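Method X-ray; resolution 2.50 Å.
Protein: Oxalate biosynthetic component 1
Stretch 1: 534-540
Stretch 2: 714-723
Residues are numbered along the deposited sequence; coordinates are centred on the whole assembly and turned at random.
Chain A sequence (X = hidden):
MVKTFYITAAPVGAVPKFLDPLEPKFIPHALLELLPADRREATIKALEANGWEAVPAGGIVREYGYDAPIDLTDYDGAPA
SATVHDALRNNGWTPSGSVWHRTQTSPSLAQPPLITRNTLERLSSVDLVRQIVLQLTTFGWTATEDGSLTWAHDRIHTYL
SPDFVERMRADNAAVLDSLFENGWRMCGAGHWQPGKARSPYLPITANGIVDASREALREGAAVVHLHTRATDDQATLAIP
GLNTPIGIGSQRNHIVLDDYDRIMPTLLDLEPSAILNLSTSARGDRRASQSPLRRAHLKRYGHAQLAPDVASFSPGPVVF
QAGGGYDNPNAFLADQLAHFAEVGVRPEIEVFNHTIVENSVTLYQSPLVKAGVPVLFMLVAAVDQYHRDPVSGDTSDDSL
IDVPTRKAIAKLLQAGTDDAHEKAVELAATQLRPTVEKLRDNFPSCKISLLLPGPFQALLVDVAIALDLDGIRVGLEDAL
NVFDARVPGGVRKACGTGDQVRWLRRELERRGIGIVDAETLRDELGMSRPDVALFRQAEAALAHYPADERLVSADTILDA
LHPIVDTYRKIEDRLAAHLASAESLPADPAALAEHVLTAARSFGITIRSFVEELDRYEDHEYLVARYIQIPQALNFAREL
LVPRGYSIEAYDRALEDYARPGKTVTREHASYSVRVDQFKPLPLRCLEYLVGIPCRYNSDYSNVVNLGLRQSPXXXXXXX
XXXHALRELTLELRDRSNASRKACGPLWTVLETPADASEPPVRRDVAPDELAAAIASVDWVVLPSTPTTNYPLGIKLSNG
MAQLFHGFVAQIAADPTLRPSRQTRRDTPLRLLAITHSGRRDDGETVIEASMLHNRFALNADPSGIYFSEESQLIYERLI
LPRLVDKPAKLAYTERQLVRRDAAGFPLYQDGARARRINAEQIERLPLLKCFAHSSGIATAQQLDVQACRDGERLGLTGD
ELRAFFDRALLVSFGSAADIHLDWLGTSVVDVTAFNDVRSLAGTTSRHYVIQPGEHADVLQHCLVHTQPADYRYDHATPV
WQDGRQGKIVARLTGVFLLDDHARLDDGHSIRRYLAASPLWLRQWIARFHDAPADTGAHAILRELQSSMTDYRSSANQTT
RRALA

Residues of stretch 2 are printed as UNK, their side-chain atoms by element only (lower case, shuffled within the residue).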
# COMPACT_ATOMS: atom_id res chain seq x y z
N LEU A 534 8.41 15.52 -12.42
CA LEU A 534 8.31 15.73 -13.86
C LEU A 534 6.90 16.14 -14.26
O LEU A 534 6.71 17.02 -15.11
CB LEU A 534 8.73 14.48 -14.62
CG LEU A 534 8.83 14.64 -16.14
CD1 LEU A 534 9.86 15.71 -16.49
CD2 LEU A 534 9.18 13.32 -16.80
N PHE A 535 5.90 15.52 -13.64
CA PHE A 535 4.50 15.86 -13.91
C PHE A 535 4.18 17.28 -13.46
O PHE A 535 3.49 18.02 -14.16
CB PHE A 535 3.56 14.87 -13.22
CG PHE A 535 2.11 15.08 -13.57
CD1 PHE A 535 1.58 14.52 -14.73
CD2 PHE A 535 1.29 15.84 -12.76
CE1 PHE A 535 0.25 14.72 -15.06
CE2 PHE A 535 -0.04 16.04 -13.09
CZ PHE A 535 -0.56 15.48 -14.24
N ARG A 536 4.68 17.66 -12.28
CA ARG A 536 4.48 19.02 -11.77
C ARG A 536 5.21 20.04 -12.63
O ARG A 536 4.82 21.21 -12.69
CB ARG A 536 4.95 19.12 -10.32
CG ARG A 536 4.00 18.47 -9.33
CD ARG A 536 4.65 18.34 -7.97
NE ARG A 536 3.72 17.85 -6.96
CZ ARG A 536 4.09 17.40 -5.77
NH1 ARG A 536 5.37 17.38 -5.45
NH2 ARG A 536 3.18 16.98 -4.90
N GLN A 537 6.27 19.60 -13.30
CA GLN A 537 7.00 20.45 -14.23
C GLN A 537 6.16 20.72 -15.47
O GLN A 537 6.22 21.81 -16.05
CB GLN A 537 8.34 19.79 -14.60
CG GLN A 537 9.28 20.69 -15.37
CD GLN A 537 10.56 19.99 -15.75
OE1 GLN A 537 11.04 19.10 -15.04
NE2 GLN A 537 11.14 20.38 -16.89
N ALA A 538 5.36 19.73 -15.88
CA ALA A 538 4.45 19.89 -17.01
C ALA A 538 3.27 20.74 -16.61
O ALA A 538 2.81 21.60 -17.37
CB ALA A 538 3.97 18.54 -17.52
N GLU A 539 2.78 20.50 -15.40
CA GLU A 539 1.69 21.28 -14.84
C GLU A 539 2.06 22.75 -14.80
O GLU A 539 1.25 23.62 -15.11
CB GLU A 539 1.35 20.75 -13.45
CG GLU A 539 0.14 21.38 -12.81
CD GLU A 539 -0.27 20.65 -11.55
OE1 GLU A 539 -0.43 21.31 -10.50
OE2 GLU A 539 -0.43 19.41 -11.61
N ALA A 540 3.32 23.02 -14.43
CA ALA A 540 3.82 24.39 -14.37
C ALA A 540 3.97 25.00 -15.76
O ALA A 540 3.65 26.17 -15.97
CB ALA A 540 5.16 24.42 -13.64
N UNK A 714 -4.33 22.62 -10.59
CA UNK A 714 -4.23 22.59 -12.05
C UNK A 714 -4.24 21.18 -12.64
O UNK A 714 -3.92 21.00 -13.81
c UNK A 714 -3.03 24.82 -12.45
c UNK A 714 -3.90 25.35 -13.57
n UNK A 714 -3.36 25.04 -14.89
n UNK A 714 -5.06 26.10 -16.01
c UNK A 714 -2.95 23.31 -12.50
c UNK A 714 -3.93 25.41 -16.03
n UNK A 714 -3.38 25.08 -17.19
N UNK A 715 -4.61 20.20 -11.83
CA UNK A 715 -4.50 18.80 -12.25
C UNK A 715 -5.37 18.47 -13.46
O UNK A 715 -4.86 17.96 -14.46
c UNK A 715 -4.85 13.74 -12.32
c UNK A 715 -6.05 15.72 -11.76
c UNK A 715 -3.67 15.72 -11.70
c UNK A 715 -4.87 16.41 -11.52
c UNK A 715 -4.88 17.86 -11.10
c UNK A 715 -6.05 14.39 -12.16
c UNK A 715 -3.65 14.39 -12.09
o UNK A 715 -4.83 12.42 -12.72
N UNK A 716 -6.66 18.76 -13.38
CA UNK A 716 -7.58 18.42 -14.46
C UNK A 716 -7.27 19.19 -15.74
O UNK A 716 -7.30 18.63 -16.83
c UNK A 716 -9.03 18.69 -14.03
o UNK A 716 -9.43 17.78 -13.03
N UNK A 717 -6.96 20.48 -15.59
CA UNK A 717 -6.61 21.31 -16.73
C UNK A 717 -5.36 20.78 -17.42
O UNK A 717 -5.29 20.74 -18.65
c UNK A 717 -6.40 22.76 -16.30
N UNK A 718 -4.37 20.38 -16.63
CA UNK A 718 -3.14 19.82 -17.16
C UNK A 718 -3.42 18.54 -17.95
O UNK A 718 -2.89 18.35 -19.05
c UNK A 718 -2.12 19.50 -16.05
o UNK A 718 -1.96 20.65 -15.21
c UNK A 718 -0.78 19.11 -16.64
N UNK A 719 -4.25 17.67 -17.39
CA UNK A 719 -4.60 16.42 -18.04
C UNK A 719 -5.41 16.67 -19.31
O UNK A 719 -5.23 15.99 -20.32
c UNK A 719 -5.38 15.51 -17.09
s UNK A 719 -3.28 13.85 -16.33
c UNK A 719 -4.57 15.02 -15.89
c UNK A 719 -4.22 12.32 -16.44
N UNK A 720 -6.28 17.67 -19.26
CA UNK A 720 -7.08 18.05 -20.42
C UNK A 720 -6.20 18.52 -21.57
O UNK A 720 -6.44 18.19 -22.73
c UNK A 720 -8.08 19.13 -20.05
N UNK A 721 -5.16 19.28 -21.23
CA UNK A 721 -4.23 19.81 -22.22
C UNK A 721 -3.35 18.71 -22.80
O UNK A 721 -3.09 18.68 -24.00
c UNK A 721 -4.54 22.86 -22.58
c UNK A 721 -3.19 23.16 -20.50
c UNK A 721 -3.36 20.90 -21.60
c UNK A 721 -4.08 22.21 -21.29
N UNK A 722 -2.90 17.80 -21.94
CA UNK A 722 -2.05 16.69 -22.37
C UNK A 722 -2.78 15.78 -23.34
O UNK A 722 -2.23 15.39 -24.37
c UNK A 722 0.71 16.91 -21.09
c UNK A 722 -0.18 15.72 -19.08
c UNK A 722 -1.57 15.89 -21.16
c UNK A 722 -0.53 16.58 -20.28
N UNK A 723 -4.02 15.44 -23.02
CA UNK A 723 -4.83 14.59 -23.89
C UNK A 723 -5.24 15.33 -25.16
O UNK A 723 -5.50 14.71 -26.19
c UNK A 723 -5.65 11.59 -20.30
c UNK A 723 -5.29 10.45 -20.98
c UNK A 723 -6.06 14.07 -23.16
o UNK A 723 -5.04 9.28 -20.30
c UNK A 723 -5.18 10.46 -22.36
c UNK A 723 -5.43 11.63 -23.05
c UNK A 723 -5.90 12.76 -21.00
c UNK A 723 -5.79 12.79 -22.39

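Position 714 stands at the N-cap, just ahead of the helix. Three carbons lead to a nitrogen and then to a carbon carrying two more nitrogens, a guanidinium. Its CB lies 3.7 Å from CG of Glu-539 and 3.8 Å from OE1 of Glu-539, while the end of the side chain leads away: Arg-714.

Position 715 carries one carbon and then a six-carbon ring bearing one oxygen. The ring approaches Phe-535, and the phenolic oxygen identifies Tyr-715. The two rings meet rim to rim, centroids 6.0 Å apart and planes at 43°, with CD1 of Tyr-715 3.9 Å from CE2 of Phe-535. Its hydroxyl is hydrogen-bonded elsewhere in the structure.

Position 716 has one carbon and one oxygen and touches nothing on stretch 1; it is Ser-716. Position 717, a single carbon also out of reach, is Ala-717.

Position 718 has a first carbon that forks into one oxygen and one carbon, pointing toward stretch 1 and touching Glu-539 and Phe-535. That beta-branch with a hydroxyl makes it Thr-718. Its CA is 5.6 Å from CA of Glu-539, the nearest such pair between the helices. OG1 of Thr-718 donates a very short 2.4 Å hydrogen bond to O of Arg-714, one turn back, and also lies 3.3 Å from CG of Glu-539. CG2 of Thr-718 comes within 4.4 Å of CZ of Phe-535.

Position 719 is an unbranched run of two carbons, a sulfur and a carbon, with the sulfur 3.8 Å from CZ of Phe-535 at the edge of the ring: Met-719.

Position 720, one carbon out of reach, is Ala-720. Position 721 has four carbons forked at the second, pointing toward stretch 1 but staying short of contact: Leu-721. Position 722 repeats that fork and does reach Phe-535: it is Leu-722, with CD1 4.2 Å from CE1 of Phe-535. Position 723, a carbon and an oxygen-bearing six-carbon ring beyond reach, is Tyr-723.

The rule is a knob in a hole. The helices cross at 85°, their axes 9.8 Å apart at closest approach, so contact is compact, burying 334 Å² in all. Phe-535, with chi1 t, starts sideways yet brings its ring among Tyr-715, Thr-718, Met-719 and Leu-722, positions i, i+3, i+4 and i+7 of the helix, which gather on one side of it. Small Thr-718 sits at the close approach, its hydroxyl bonded to its own helix. No hydrogen bond joins the stretches; packing carries the contact, and even Glu-539 contributes its CG to it.

Stretch 2 (714-723) RYSATMALLY
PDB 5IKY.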